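Local coordinates for protein 4-carboxymuconolactone decarboxylase (PDB 4G9Q) that belongs to the carboxymuconolactone decarboxylase family and probably acts as a decarboxylase of benzoate degradation, although a peroxiredoxin-like activity is also ascribed to such proteins, at residues N72-S77 / P107-E112; T80-I85 / S204-A209; E160-R165 / Y187-L192. One frame throughout, in Å; residues are numbered along the deposited sequence.

Contact 1: N72-S77 / P107-E112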
ATOM      1  N   ASN A  72     -20.570   3.370 -17.740  1.00  7.45           N
ATOM      2  CA  ASN A  72     -20.129   4.211 -18.852  1.00  8.04           C
ATOM      3  C   ASN A  72     -18.702   4.725 -18.680  1.00  8.07           C
ATOM      4  O   ASN A  72     -18.109   4.560 -17.610  1.00  8.06           O
ATOM      5  CB  ASN A  72     -21.143   5.334 -19.171  1.00  8.01           C
ATOM      6  CG  ASN A  72     -21.219   6.418 -18.095  1.00  9.45           C
ATOM      7  OD1 ASN A  72     -20.293   6.626 -17.315  1.00  8.82           O
ATOM      8  ND2 ASN A  72     -22.345   7.129 -18.067  1.00 11.59           N
ATOM      9  N   ARG A  73     -18.148   5.325 -19.732  1.00  8.41           N
ATOM     10  CA  ARG A  73     -16.741   5.739 -19.715  1.00  8.99           C
ATOM     11  C   ARG A  73     -16.469   6.841 -18.693  1.00  8.38           C
ATOM     12  O   ARG A  73     -15.401   6.876 -18.087  1.00  7.85           O
ATOM     13  CB  ARG A  73     -16.283   6.195 -21.099  1.00  9.89           C
ATOM     14  CG  ARG A  73     -16.008   5.071 -22.083  1.00 12.89           C
ATOM     15  CD  ARG A  73     -15.535   5.625 -23.433  1.00 18.61           C
ATOM     16  NE  ARG A  73     -16.569   6.428 -24.095  1.00 23.59           N
ATOM     17  CZ  ARG A  73     -16.474   7.730 -24.370  1.00 25.79           C
ATOM     18  NH1 ARG A  73     -15.379   8.413 -24.064  1.00 27.37           N
ATOM     19  NH2 ARG A  73     -17.480   8.353 -24.970  1.00 27.54           N
ATOM     20  N   ARG A  74     -17.437   7.740 -18.523  1.00  8.19           N
ATOM     21  CA  ARG A  74     -17.340   8.813 -17.535  1.00  7.90           C
ATOM     22  C   ARG A  74     -17.165   8.236 -16.127  1.00  7.74           C
ATOM     23  O   ARG A  74     -16.254   8.638 -15.393  1.00  7.46           O
ATOM     24  CB  ARG A  74     -18.570   9.727 -17.619  1.00  8.26           C
ATOM     25  CG  ARG A  74     -18.569  10.930 -16.662  1.00  8.97           C
ATOM     26  CD  ARG A  74     -19.170  10.568 -15.317  1.00  9.78           C
ATOM     27  NE  ARG A  74     -19.496  11.740 -14.502  1.00 11.68           N
ATOM     28  CZ  ARG A  74     -20.156  11.681 -13.350  1.00 11.93           C
ATOM     29  NH1 ARG A  74     -20.559  10.510 -12.869  1.00 11.92           N
ATOM     30  NH2 ARG A  74     -20.418  12.794 -12.678  1.00 12.85           N
ATOM     31  N   ASP A  75     -18.030   7.290 -15.761  1.00  7.26           N
ATOM     32  CA  ASP A  75     -17.964   6.674 -14.436  1.00  7.45           C
ATOM     33  C   ASP A  75     -16.698   5.844 -14.279  1.00  7.01           C
ATOM     34  O   ASP A  75     -16.086   5.852 -13.216  1.00  6.75           O
ATOM     35  CB  ASP A  75     -19.190   5.802 -14.161  1.00  7.84           C
ATOM     36  CG  ASP A  75     -20.447   6.612 -13.898  1.00  9.53           C
ATOM     37  OD1 ASP A  75     -20.346   7.770 -13.447  1.00 11.61           O
ATOM     38  OD2 ASP A  75     -21.550   6.081 -14.143  1.00 11.79           O
ATOM     39  N   ARG A  76     -16.310   5.132 -15.336  1.00  6.79           N
ATOM     40  CA  ARG A  76     -15.056   4.367 -15.309  1.00  6.50           C
ATOM     41  C   ARG A  76     -13.844   5.274 -15.087  1.00  6.60           C
ATOM     42  O   ARG A  76     -12.905   4.904 -14.379  1.00  6.68           O
ATOM     43  CB  ARG A  76     -14.882   3.524 -16.577  1.00  6.43           C
ATOM     44  CG  ARG A  76     -15.757   2.293 -16.586  1.00  6.90           C
ATOM     45  CD  ARG A  76     -15.581   1.456 -17.851  1.00  6.53           C
ATOM     46  NE  ARG A  76     -16.695   0.514 -17.936  1.00  7.26           N
ATOM     47  CZ  ARG A  76     -16.716  -0.683 -17.357  1.00  6.87           C
ATOM     48  NH1 ARG A  76     -15.664  -1.122 -16.668  1.00  8.06           N
ATOM     49  NH2 ARG A  76     -17.791  -1.448 -17.477  1.00  7.66           N
ATOM     50  N   SER A  77     -13.874   6.464 -15.680  1.00  6.59           N
ATOM     51  CA  SER A  77     -12.804   7.438 -15.462  1.00  6.70           C
ATOM     52  C   SER A  77     -12.717   7.877 -13.995  1.00  6.70           C
ATOM     53  O   SER A  77     -11.621   7.954 -13.439  1.00  6.42           O
ATOM     54  CB  SER A  77     -12.960   8.644 -16.389  1.00  6.85           C
ATOM     55  OG  SER A  77     -12.570   8.325 -17.717  1.00  8.67           O
ATOM     56  N   PRO A 107     -13.704  19.278 -14.829  1.00  7.73           N
ATOM     57  CA  PRO A 107     -12.539  19.655 -14.027  1.00  7.44           C
ATOM     58  C   PRO A 107     -12.873  19.766 -12.534  1.00  7.22           C
ATOM     59  O   PRO A 107     -12.081  19.334 -11.689  1.00  7.02           O
ATOM     60  CB  PRO A 107     -12.168  21.028 -14.585  1.00  7.46           C
ATOM     61  CG  PRO A 107     -12.585  20.959 -16.019  1.00  7.90           C
ATOM     62  CD  PRO A 107     -13.827  20.112 -16.044  1.00  7.81           C
ATOM     63  N   SER A 108     -14.046  20.314 -12.224  1.00  7.08           N
ATOM     64  CA  SER A 108     -14.469  20.506 -10.833  1.00  7.14           C
ATOM     65  C   SER A 108     -14.662  19.171 -10.108  1.00  7.03           C
ATOM     66  O   SER A 108     -14.440  19.079  -8.899  1.00  7.26           O
ATOM     67  CB  SER A 108     -15.745  21.350 -10.764  1.00  7.60           C
ATOM     68  OG  SER A 108     -16.820  20.722 -11.439  1.00  8.79           O
ATOM     69  N   GLU A 109     -15.066  18.145 -10.854  1.00  6.61           N
ATOM     70  CA  GLU A 109     -15.259  16.802 -10.292  1.00  6.98           C
ATOM     71  C   GLU A 109     -13.919  16.119  -9.984  1.00  6.49           C
ATOM     72  O   GLU A 109     -13.777  15.449  -8.957  1.00  6.52           O
ATOM     73  CB  GLU A 109     -16.132  15.957 -11.218  1.00  7.00           C
ATOM     74  CG  GLU A 109     -17.599  16.411 -11.218  1.00  7.97           C
ATOM     75  CD  GLU A 109     -18.432  15.735 -12.288  1.00  9.22           C
ATOM     76  OE1 GLU A 109     -17.892  15.449 -13.375  1.00  9.32           O
ATOM     77  OE2 GLU A 109     -19.636  15.499 -12.040  1.00 10.69           O
ATOM     78  N   ILE A 110     -12.937  16.312 -10.863  1.00  6.55           N
ATOM     79  CA  ILE A 110     -11.578  15.823 -10.622  1.00  6.33           C
ATOM     80  C   ILE A 110     -10.998  16.552  -9.412  1.00  6.56           C
ATOM     81  O   ILE A 110     -10.450  15.925  -8.504  1.00  5.88           O
ATOM     82  CB  ILE A 110     -10.667  16.000 -11.871  1.00  6.14           C
ATOM     83  CG1 ILE A 110     -11.220  15.166 -13.032  1.00  6.57           C
ATOM     84  CG2 ILE A 110      -9.207  15.637 -11.546  1.00  6.82           C
ATOM     85  CD1 ILE A 110     -10.414  15.242 -14.323  1.00  7.04           C
ATOM     86  N   SER A 111     -11.147  17.875  -9.406  1.00  6.34           N
ATOM     87  CA  SER A 111     -10.731  18.719  -8.291  1.00  6.64           C
ATOM     88  C   SER A 111     -11.304  18.209  -6.969  1.00  6.50           C
ATOM     89  O   SER A 111     -10.574  18.055  -5.970  1.00  6.64           O
ATOM     90  CB  SER A 111     -11.179  20.165  -8.551  1.00  6.49           C
ATOM     91  OG  SER A 111     -10.744  21.026  -7.521  1.00  8.03           O
ATOM     92  N   GLU A 112     -12.607  17.930  -6.965  1.00  5.98           N
ATOM     93  CA  GLU A 112     -13.283  17.483  -5.745  1.00  6.13           C
ATOM     94  C   GLU A 112     -12.888  16.064  -5.339  1.00  5.99           C
ATOM     95  O   GLU A 112     -12.834  15.754  -4.149  1.00  5.86           O
ATOM     96  CB  GLU A 112     -14.804  17.619  -5.886  1.00  6.08           C
ATOM     97  CG  GLU A 112     -15.585  17.403  -4.585  1.00  6.59           C
ATOM     98  CD  GLU A 112     -15.301  18.451  -3.516  1.00  8.18           C
ATOM     99  OE1 GLU A 112     -14.620  19.465  -3.809  1.00 10.83           O
ATOM    100  OE2 GLU A 112     -15.766  18.260  -2.374  1.00  7.99           O
TER
HETATM  101  O   HOH W   1     -19.369  14.504 -15.370  1.00 11.43           O
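R74 and E109 join helix 73-86 to helix 107-120 through their charged ends, and the path of the arginine explains how so long a gap is bridged. From CB the chain leaves with CG anti to the backbone N (chi1 -178°). It bends once at chi2, then runs on through CD to NE; R74 NE donates to a water oxygen 2.9 Å away. That water oxygen in turn gives a proton to E109 OE1 at 2.7 Å, so NE reaches the glutamate by way of one solvent molecule. At the far end R74 NH2 makes the direct salt bridge, 2.9 Å to E109 OE2. The bond is bent, with an N-H...O angle of 131°: OE2 lies near the guanidinium plane, but the nitrogen approaches it from above the carboxylate plane, the two flat groups being turned 61° apart. The remaining nitrogen, R74 NH1, points back to its own helix and meets D75 OD1 at 2.8 Å, nearly along the carboxylate C-O axis. With acids at two parts of its edge and water at a third, the guanidinium is fixed in rotation, a task that suits arginine because its three nitrogens donate in different directions. E109, extended beyond CG, brings its carboxylate across to this edge, and its OE1 also accepts from K106 N. The start of helix 73-86 is capped by N72, whose OD1 takes the D75 N-H with 2.8 Å between N72 OD1 and D75 N. The salt-bridge network continues into helix 200-213, where D202 is a second partner of R74 NH1 and R201 pairs with D75 OD2. This all-helical contact thus lies where the starts of helices 73-86, 107-120 and 200-213 converge, with helices 93-102 and 130-139 packing against I110.

Contact 2: T80-I85 / S204-A209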
ATOM      1  N   THR A  80     -11.291   4.979 -12.014  1.00  5.72           N
ATOM      2  CA  THR A  80      -9.869   4.808 -12.313  1.00  6.05           C
ATOM      3  C   THR A  80      -9.025   5.873 -11.607  1.00  6.03           C
ATOM      4  O   THR A  80      -8.005   5.550 -10.989  1.00  5.70           O
ATOM      5  CB  THR A  80      -9.608   4.827 -13.827  1.00  5.93           C
ATOM      6  OG1 THR A  80     -10.453   3.854 -14.456  1.00  6.34           O
ATOM      7  CG2 THR A  80      -8.141   4.487 -14.133  1.00  5.90           C
ATOM      8  N   ILE A  81      -9.459   7.133 -11.687  1.00  6.31           N
ATOM      9  CA  ILE A  81      -8.752   8.210 -10.986  1.00  6.57           C
ATOM     10  C   ILE A  81      -8.682   7.921  -9.483  1.00  6.50           C
ATOM     11  O   ILE A  81      -7.612   8.034  -8.869  1.00  6.16           O
ATOM     12  CB  ILE A  81      -9.379   9.595 -11.275  1.00  6.95           C
ATOM     13  CG1 ILE A  81      -9.032  10.027 -12.706  1.00  7.23           C
ATOM     14  CG2 ILE A  81      -8.895  10.640 -10.268  1.00  8.43           C
ATOM     15  CD1 ILE A  81      -9.779  11.271 -13.141  1.00 10.85           C
ATOM     16  N   ALA A  82      -9.810   7.520  -8.902  1.00  6.19           N
ATOM     17  CA  ALA A  82      -9.854   7.198  -7.472  1.00  5.97           C
ATOM     18  C   ALA A  82      -8.870   6.077  -7.121  1.00  5.85           C
ATOM     19  O   ALA A  82      -8.132   6.178  -6.135  1.00  6.29           O
ATOM     20  CB  ALA A  82     -11.273   6.848  -7.045  1.00  5.93           C
ATOM     21  N   ALA A  83      -8.832   5.030  -7.948  1.00  5.84           N
ATOM     22  CA  ALA A  83      -7.906   3.910  -7.736  1.00  5.92           C
ATOM     23  C   ALA A  83      -6.437   4.348  -7.780  1.00  6.14           C
ATOM     24  O   ALA A  83      -5.639   3.981  -6.900  1.00  6.06           O
ATOM     25  CB  ALA A  83      -8.161   2.810  -8.752  1.00  5.77           C
ATOM     26  N   LEU A  84      -6.086   5.135  -8.799  1.00  6.11           N
ATOM     27  CA  LEU A  84      -4.711   5.615  -8.974  1.00  6.49           C
ATOM     28  C   LEU A  84      -4.277   6.502  -7.818  1.00  6.45           C
ATOM     29  O   LEU A  84      -3.149   6.391  -7.338  1.00  6.62           O
ATOM     30  CB  LEU A  84      -4.554   6.360 -10.301  1.00  6.66           C
ATOM     31  CG  LEU A  84      -4.772   5.525 -11.567  1.00  8.82           C
ATOM     32  CD1 LEU A  84      -4.795   6.426 -12.781  1.00 10.33           C
ATOM     33  CD2 LEU A  84      -3.720   4.444 -11.732  1.00 10.57           C
ATOM     34  N   ILE A  85      -5.176   7.377  -7.367  1.00  6.15           N
ATOM     35  CA  ILE A  85      -4.893   8.226  -6.206  1.00  6.12           C
ATOM     36  C   ILE A  85      -4.669   7.372  -4.957  1.00  6.29           C
ATOM     37  O   ILE A  85      -3.642   7.510  -4.288  1.00  5.65           O
ATOM     38  CB  ILE A  85      -5.998   9.277  -5.950  1.00  6.29           C
ATOM     39  CG1 ILE A  85      -6.071  10.257  -7.126  1.00  6.50           C
ATOM     40  CG2 ILE A  85      -5.735  10.049  -4.623  1.00  5.75           C
ATOM     41  CD1 ILE A  85      -7.284  11.175  -7.099  1.00  8.95           C
ATOM     42  N   SER A 204     -19.855   8.918  -3.390  1.00  6.04           N
ATOM     43  CA  SER A 204     -19.891   7.538  -2.915  1.00  6.55           C
ATOM     44  C   SER A 204     -19.135   6.614  -3.869  1.00  6.58           C
ATOM     45  O   SER A 204     -18.423   5.710  -3.422  1.00  6.26           O
ATOM     46  CB  SER A 204     -21.335   7.070  -2.740  1.00  6.90           C
ATOM     47  OG  SER A 204     -21.921   7.684  -1.598  1.00  7.81           O
ATOM     48  N   LEU A 205     -19.291   6.848  -5.173  1.00  6.92           N
ATOM     49  CA  LEU A 205     -18.571   6.082  -6.194  1.00  6.88           C
ATOM     50  C   LEU A 205     -17.052   6.164  -5.995  1.00  7.04           C
ATOM     51  O   LEU A 205     -16.371   5.139  -5.966  1.00  7.04           O
ATOM     52  CB  LEU A 205     -18.960   6.549  -7.604  1.00  7.24           C
ATOM     53  CG  LEU A 205     -18.263   5.867  -8.787  1.00  7.59           C
ATOM     54  CD1 LEU A 205     -18.551   4.367  -8.791  1.00  8.06           C
ATOM     55  CD2 LEU A 205     -18.686   6.498 -10.105  1.00  8.49           C
ATOM     56  N   VAL A 206     -16.526   7.377  -5.855  1.00  6.52           N
ATOM     57  CA  VAL A 206     -15.082   7.539  -5.656  1.00  6.49           C
ATOM     58  C   VAL A 206     -14.620   6.927  -4.326  1.00  6.09           C
ATOM     59  O   VAL A 206     -13.527   6.364  -4.251  1.00  6.00           O
ATOM     60  CB  VAL A 206     -14.588   9.012  -5.822  1.00  6.76           C
ATOM     61  CG1 VAL A 206     -14.756   9.483  -7.273  1.00  7.25           C
ATOM     62  CG2 VAL A 206     -15.285   9.959  -4.876  1.00  8.37           C
ATOM     63  N   THR A 207     -15.461   7.024  -3.295  1.00  5.68           N
ATOM     64  CA  THR A 207     -15.150   6.438  -1.991  1.00  5.60           C
ATOM     65  C   THR A 207     -15.060   4.913  -2.078  1.00  5.52           C
ATOM     66  O   THR A 207     -14.065   4.333  -1.638  1.00  5.02           O
ATOM     67  CB  THR A 207     -16.159   6.858  -0.898  1.00  5.75           C
ATOM     68  OG1 THR A 207     -16.256   8.287  -0.875  1.00  6.56           O
ATOM     69  CG2 THR A 207     -15.713   6.359   0.478  1.00  5.86           C
ATOM     70  N   ILE A 208     -16.069   4.261  -2.654  1.00  5.34           N
ATOM     71  CA  ILE A 208     -16.009   2.794  -2.748  1.00  5.93           C
ATOM     72  C   ILE A 208     -14.819   2.348  -3.604  1.00  5.78           C
ATOM     73  O   ILE A 208     -14.156   1.361  -3.275  1.00  6.00           O
ATOM     74  CB  ILE A 208     -17.360   2.111  -3.168  1.00  5.64           C
ATOM     75  CG1 ILE A 208     -17.803   2.513  -4.581  1.00  7.50           C
ATOM     76  CG2 ILE A 208     -18.455   2.390  -2.108  1.00  6.22           C
ATOM     77  CD1 ILE A 208     -18.943   1.644  -5.137  1.00  9.85           C
ATOM     78  N   ALA A 209     -14.513   3.106  -4.659  1.00  5.69           N
ATOM     79  CA  ALA A 209     -13.371   2.780  -5.522  1.00  5.88           C
ATOM     80  C   ALA A 209     -12.055   2.858  -4.752  1.00  6.17           C
ATOM     81  O   ALA A 209     -11.221   1.949  -4.836  1.00  6.72           O
ATOM     82  CB  ALA A 209     -13.336   3.692  -6.756  1.00  5.92           C
TER
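A82 meets V206 and A209 at a close helix-to-helix contact in the all-alpha fold, where helix 73-86 of one carboxymuconolactone decarboxylase family region packs on helix 200-213 of the other. The CA atoms of A82 and V206 approach to 5.5 Å, a spacing that small residues make possible. In the first shell the A82 methyl carries the contact from its helix: its CB points toward the partner and sits 3.8 Å from A209 CB, methyl against methyl, and 4.1 Å from V206 CB. Alanine fits both facing positions because a single carbon fills the space between backbones this near to each other. V206 meets the alanine with its CB alongside, the bond from its CA passing the partner helix rather than pointing at it. No hydrogen bond crosses the contact, and the two helices meet here through apolar carbon and the backbone of V206.

Around this small core, helix 107-120 supplies the next layer: L117 packs on A82, and T113 on V206. On neighbouring turns the polar groups are bonded within the protein. T80 OG1 is bonded to H243 NE2 and to the R76 carbonyl of its own helix, while T207 OG1 is bonded to H116 NE2 and R203 O. These threonines, whose CB atoms point away from the contact, thus tie the two helices to H243 and H116. The closest approach across the two segments is that of A82 CB to the backbone oxygen V206 O, 3.6 Å.

Contact 3: E160-R165 / Y187-L192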
ATOM      1  N   GLU A 160     -31.929  13.298  10.550  1.00 25.34           N
ATOM      2  CA  GLU A 160     -32.268  12.130  11.358  1.00 25.55           C
ATOM      3  C   GLU A 160     -31.237  11.020  11.190  1.00 25.00           C
ATOM      4  O   GLU A 160     -30.807  10.416  12.177  1.00 24.98           O
ATOM      5  CB  GLU A 160     -33.670  11.617  11.025  1.00 25.89           C
ATOM      6  CG  GLU A 160     -34.255  10.707  12.104  1.00 27.74           C
ATOM      7  CD  GLU A 160     -35.641  10.187  11.765  1.00 30.15           C
ATOM      8  OE1 GLU A 160     -36.385  10.870  11.024  1.00 31.56           O
ATOM      9  OE2 GLU A 160     -35.989   9.089  12.251  1.00 31.89           O
ATOM     10  N   ALA A 161     -30.848  10.758   9.941  1.00 24.61           N
ATOM     11  CA  ALA A 161     -29.824   9.756   9.644  1.00 24.08           C
ATOM     12  C   ALA A 161     -28.469  10.170  10.216  1.00 23.74           C
ATOM     13  O   ALA A 161     -27.685   9.316  10.637  1.00 23.55           O
ATOM     14  CB  ALA A 161     -29.725   9.507   8.146  1.00 24.09           C
ATOM     15  N   GLU A 162     -28.205  11.478  10.237  1.00 23.34           N
ATOM     16  CA  GLU A 162     -26.971  12.012  10.825  1.00 22.96           C
ATOM     17  C   GLU A 162     -26.980  11.925  12.355  1.00 23.19           C
ATOM     18  O   GLU A 162     -25.958  11.602  12.967  1.00 22.84           O
ATOM     19  CB  GLU A 162     -26.703  13.450  10.350  1.00 22.78           C
ATOM     20  CG  GLU A 162     -25.575  14.205  11.092  1.00 21.48           C
ATOM     21  CD  GLU A 162     -24.223  13.479  11.101  1.00 19.70           C
ATOM     22  OE1 GLU A 162     -23.958  12.641  10.216  1.00 19.59           O
ATOM     23  OE2 GLU A 162     -23.415  13.762  12.008  1.00 19.60           O
ATOM     24  N   ALA A 163     -28.132  12.211  12.965  1.00 23.18           N
ATOM     25  CA  ALA A 163     -28.286  12.080  14.414  1.00 23.44           C
ATOM     26  C   ALA A 163     -28.034  10.636  14.849  1.00 23.49           C
ATOM     27  O   ALA A 163     -27.403  10.393  15.881  1.00 23.57           O
ATOM     28  CB  ALA A 163     -29.670  12.544  14.854  1.00 23.49           C
ATOM     29  N   GLN A 164     -28.514   9.694  14.039  1.00 23.58           N
ATOM     30  CA  GLN A 164     -28.330   8.261  14.274  1.00 23.74           C
ATOM     31  C   GLN A 164     -26.874   7.843  14.112  1.00 23.12           C
ATOM     32  O   GLN A 164     -26.339   7.109  14.949  1.00 23.05           O
ATOM     33  CB  GLN A 164     -29.214   7.444  13.326  1.00 24.23           C
ATOM     34  CG  GLN A 164     -30.570   7.065  13.901  1.00 26.43           C
ATOM     35  CD  GLN A 164     -30.530   5.764  14.690  1.00 28.96           C
ATOM     36  OE1 GLN A 164     -30.730   5.754  15.906  1.00 31.01           O
ATOM     37  NE2 GLN A 164     -30.263   4.660  13.999  1.00 29.95           N
ATOM     38  N   ARG A 165     -26.243   8.315  13.036  1.00 22.00           N
ATOM     39  CA  ARG A 165     -24.839   8.024  12.760  1.00 21.06           C
ATOM     40  C   ARG A 165     -23.939   8.531  13.883  1.00 20.61           C
ATOM     41  O   ARG A 165     -23.103   7.783  14.397  1.00 20.66           O
ATOM     42  CB  ARG A 165     -24.406   8.634  11.421  1.00 20.74           C
ATOM     43  CG  ARG A 165     -23.021   8.184  10.959  1.00 19.39           C
ATOM     44  CD  ARG A 165     -22.284   9.285  10.182  1.00 17.15           C
ATOM     45  NE  ARG A 165     -22.150  10.519  10.959  1.00 15.35           N
ATOM     46  CZ  ARG A 165     -21.210  10.753  11.875  1.00 14.18           C
ATOM     47  NH1 ARG A 165     -20.285   9.842  12.151  1.00 13.82           N
ATOM     48  NH2 ARG A 165     -21.197  11.911  12.520  1.00 13.57           N
ATOM     49  N   TYR A 187     -15.877  17.617  10.118  1.00  8.44           N
ATOM     50  CA  TYR A 187     -15.143  17.727   8.851  1.00  8.08           C
ATOM     51  C   TYR A 187     -15.755  16.883   7.745  1.00  8.09           C
ATOM     52  O   TYR A 187     -15.764  17.293   6.584  1.00  8.19           O
ATOM     53  CB  TYR A 187     -13.677  17.314   9.014  1.00  8.17           C
ATOM     54  CG  TYR A 187     -12.785  18.262   9.792  1.00  8.33           C
ATOM     55  CD1 TYR A 187     -13.254  19.484  10.284  1.00  9.01           C
ATOM     56  CD2 TYR A 187     -11.443  17.939  10.007  1.00  9.01           C
ATOM     57  CE1 TYR A 187     -12.409  20.345  10.979  1.00  9.06           C
ATOM     58  CE2 TYR A 187     -10.598  18.790  10.701  1.00  9.38           C
ATOM     59  CZ  TYR A 187     -11.086  19.989  11.185  1.00  9.38           C
ATOM     60  OH  TYR A 187     -10.237  20.831  11.871  1.00 10.61           O
ATOM     61  N   LEU A 188     -16.244  15.694   8.090  1.00  8.18           N
ATOM     62  CA  LEU A 188     -16.735  14.783   7.055  1.00  8.48           C
ATOM     63  C   LEU A 188     -18.236  14.873   6.832  1.00  8.33           C
ATOM     64  O   LEU A 188     -18.686  15.328   5.778  1.00  7.96           O
ATOM     65  CB  LEU A 188     -16.326  13.331   7.327  1.00  8.66           C
ATOM     66  CG  LEU A 188     -14.845  12.993   7.498  1.00  9.70           C
ATOM     67  CD1 LEU A 188     -14.684  11.482   7.466  1.00  8.92           C
ATOM     68  CD2 LEU A 188     -13.978  13.632   6.434  1.00 11.10           C
ATOM     69  N   PHE A 189     -19.016  14.438   7.816  1.00  8.47           N
ATOM     70  CA  PHE A 189     -20.446  14.291   7.580  1.00  8.80           C
ATOM     71  C   PHE A 189     -21.241  15.595   7.569  1.00  9.13           C
ATOM     72  O   PHE A 189     -22.268  15.674   6.902  1.00  9.74           O
ATOM     73  CB  PHE A 189     -21.041  13.208   8.485  1.00  8.82           C
ATOM     74  CG  PHE A 189     -20.577  11.835   8.115  1.00  9.22           C
ATOM     75  CD1 PHE A 189     -21.142  11.171   7.030  1.00  9.70           C
ATOM     76  CD2 PHE A 189     -19.528  11.235   8.798  1.00  9.70           C
ATOM     77  CE1 PHE A 189     -20.691   9.910   6.652  1.00 10.81           C
ATOM     78  CE2 PHE A 189     -19.076   9.971   8.436  1.00 10.37           C
ATOM     79  CZ  PHE A 189     -19.659   9.308   7.364  1.00 11.13           C
ATOM     80  N   ARG A 190     -20.741  16.620   8.253  1.00  9.29           N
ATOM     81  CA  ARG A 190     -21.390  17.935   8.235  1.00  9.46           C
ATOM     82  C   ARG A 190     -20.690  18.953   7.332  1.00  8.74           C
ATOM     83  O   ARG A 190     -21.033  20.144   7.347  1.00  8.92           O
ATOM     84  CB  ARG A 190     -21.565  18.479   9.659  1.00  9.93           C
ATOM     85  CG  ARG A 190     -22.633  17.741  10.447  1.00 13.01           C
ATOM     86  CD  ARG A 190     -22.951  18.428  11.767  1.00 18.73           C
ATOM     87  NE  ARG A 190     -24.398  18.528  11.961  1.00 24.04           N
ATOM     88  CZ  ARG A 190     -25.129  19.593  11.641  1.00 25.54           C
ATOM     89  NH1 ARG A 190     -24.557  20.675  11.122  1.00 27.84           N
ATOM     90  NH2 ARG A 190     -26.437  19.582  11.846  1.00 27.47           N
ATOM     91  N   ASP A 191     -19.723  18.488   6.540  1.00  7.81           N
ATOM     92  CA  ASP A 191     -19.051  19.348   5.561  1.00  7.57           C
ATOM     93  C   ASP A 191     -18.710  18.613   4.268  1.00  7.10           C
ATOM     94  O   ASP A 191     -19.407  18.779   3.269  1.00  6.68           O
ATOM     95  CB  ASP A 191     -17.804  20.037   6.147  1.00  7.91           C
ATOM     96  CG  ASP A 191     -17.074  20.901   5.120  1.00  9.02           C
ATOM     97  OD1 ASP A 191     -17.719  21.355   4.150  1.00 10.58           O
ATOM     98  OD2 ASP A 191     -15.852  21.129   5.272  1.00 12.21           O
ATOM     99  N   LEU A 192     -17.649  17.797   4.290  1.00  6.42           N
ATOM    100  CA  LEU A 192     -17.166  17.119   3.083  1.00  6.43           C
ATOM    101  C   LEU A 192     -18.285  16.450   2.272  1.00  6.32           C
ATOM    102  O   LEU A 192     -18.379  16.656   1.056  1.00  6.84           O
ATOM    103  CB  LEU A 192     -16.053  16.105   3.427  1.00  6.11           C
ATOM    104  CG  LEU A 192     -15.349  15.392   2.258  1.00  6.84           C
ATOM    105  CD1 LEU A 192     -14.553  16.361   1.396  1.00  7.78           C
ATOM    106  CD2 LEU A 192     -14.448  14.276   2.786  1.00  6.68           C
TER
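R165 lays its CD over the centre of the F189 ring and its guanidinium, offset toward CD2, nearly parallel to that ring; this is the tight part of the contact. R165 CD stands 3.5 Å from the centroid of the F189 ring, almost straight above it, a CH-pi contact. Beyond it the guanidinium and ring planes differ by 7°, with R165 NE 3.5 Å from F189 CD2. A turn at chi3 (57°) swings NE back from the extended course, which keeps the guanidinium alongside the ring. E162 holds it there from one turn earlier, side-on: E162 OE1 takes R165 NE and E162 OE2 takes R165 NH2, both at 2.9 Å and both on the syn side of the carboxylate, with N-H...O angles of 172°. The same E162 OE1 rests 3.4 Å from F189 CB. A planar cation suits the site, since it can present its face to the aromatic ring and its edge to an acid at once.

The looser side is that of R190, an exposed residue whose CG comes no nearer than 4.3 Å to E162 OE2; its charged end forms a long, weak ion pair with E159.

Helices 159-173 and 178-192 follow each other in the chain and their two segments run nearly antiparallel, so the contact closes a helical hairpin; the segment axes come no closer than 11.6 Å, a gap bridged by long side chains. T185 also bonds R165 NH2, F189 stacks on W193, L188 and L192 pack on helix 107-120, and D191 forms a salt bridge with R60 of the second subunit.

Contacts 1 and 2 form one continuous region: their centres are 10 Å apart, both use helix 73-86, and they touch where D75 packs on L205 and I110 on I81. Their segments alternate along the chain, 72-77, 80-85, 107-112 and then 204-209, so the charged helix starts of contact 1 lead into the apolar crossing of contact 2, almost at the centre of the chain. Contact 3 stands apart, 24 Å from contact 1 and 21 Å from contact 2 between centres. Its segments fall between the two halves of contact 2 in sequence, and helix 178-192 precedes helix 200-213. Contact 2 thus joins the two family regions away from other chains, while contacts 1 and 3 both have residues at the second subunit of the trimer.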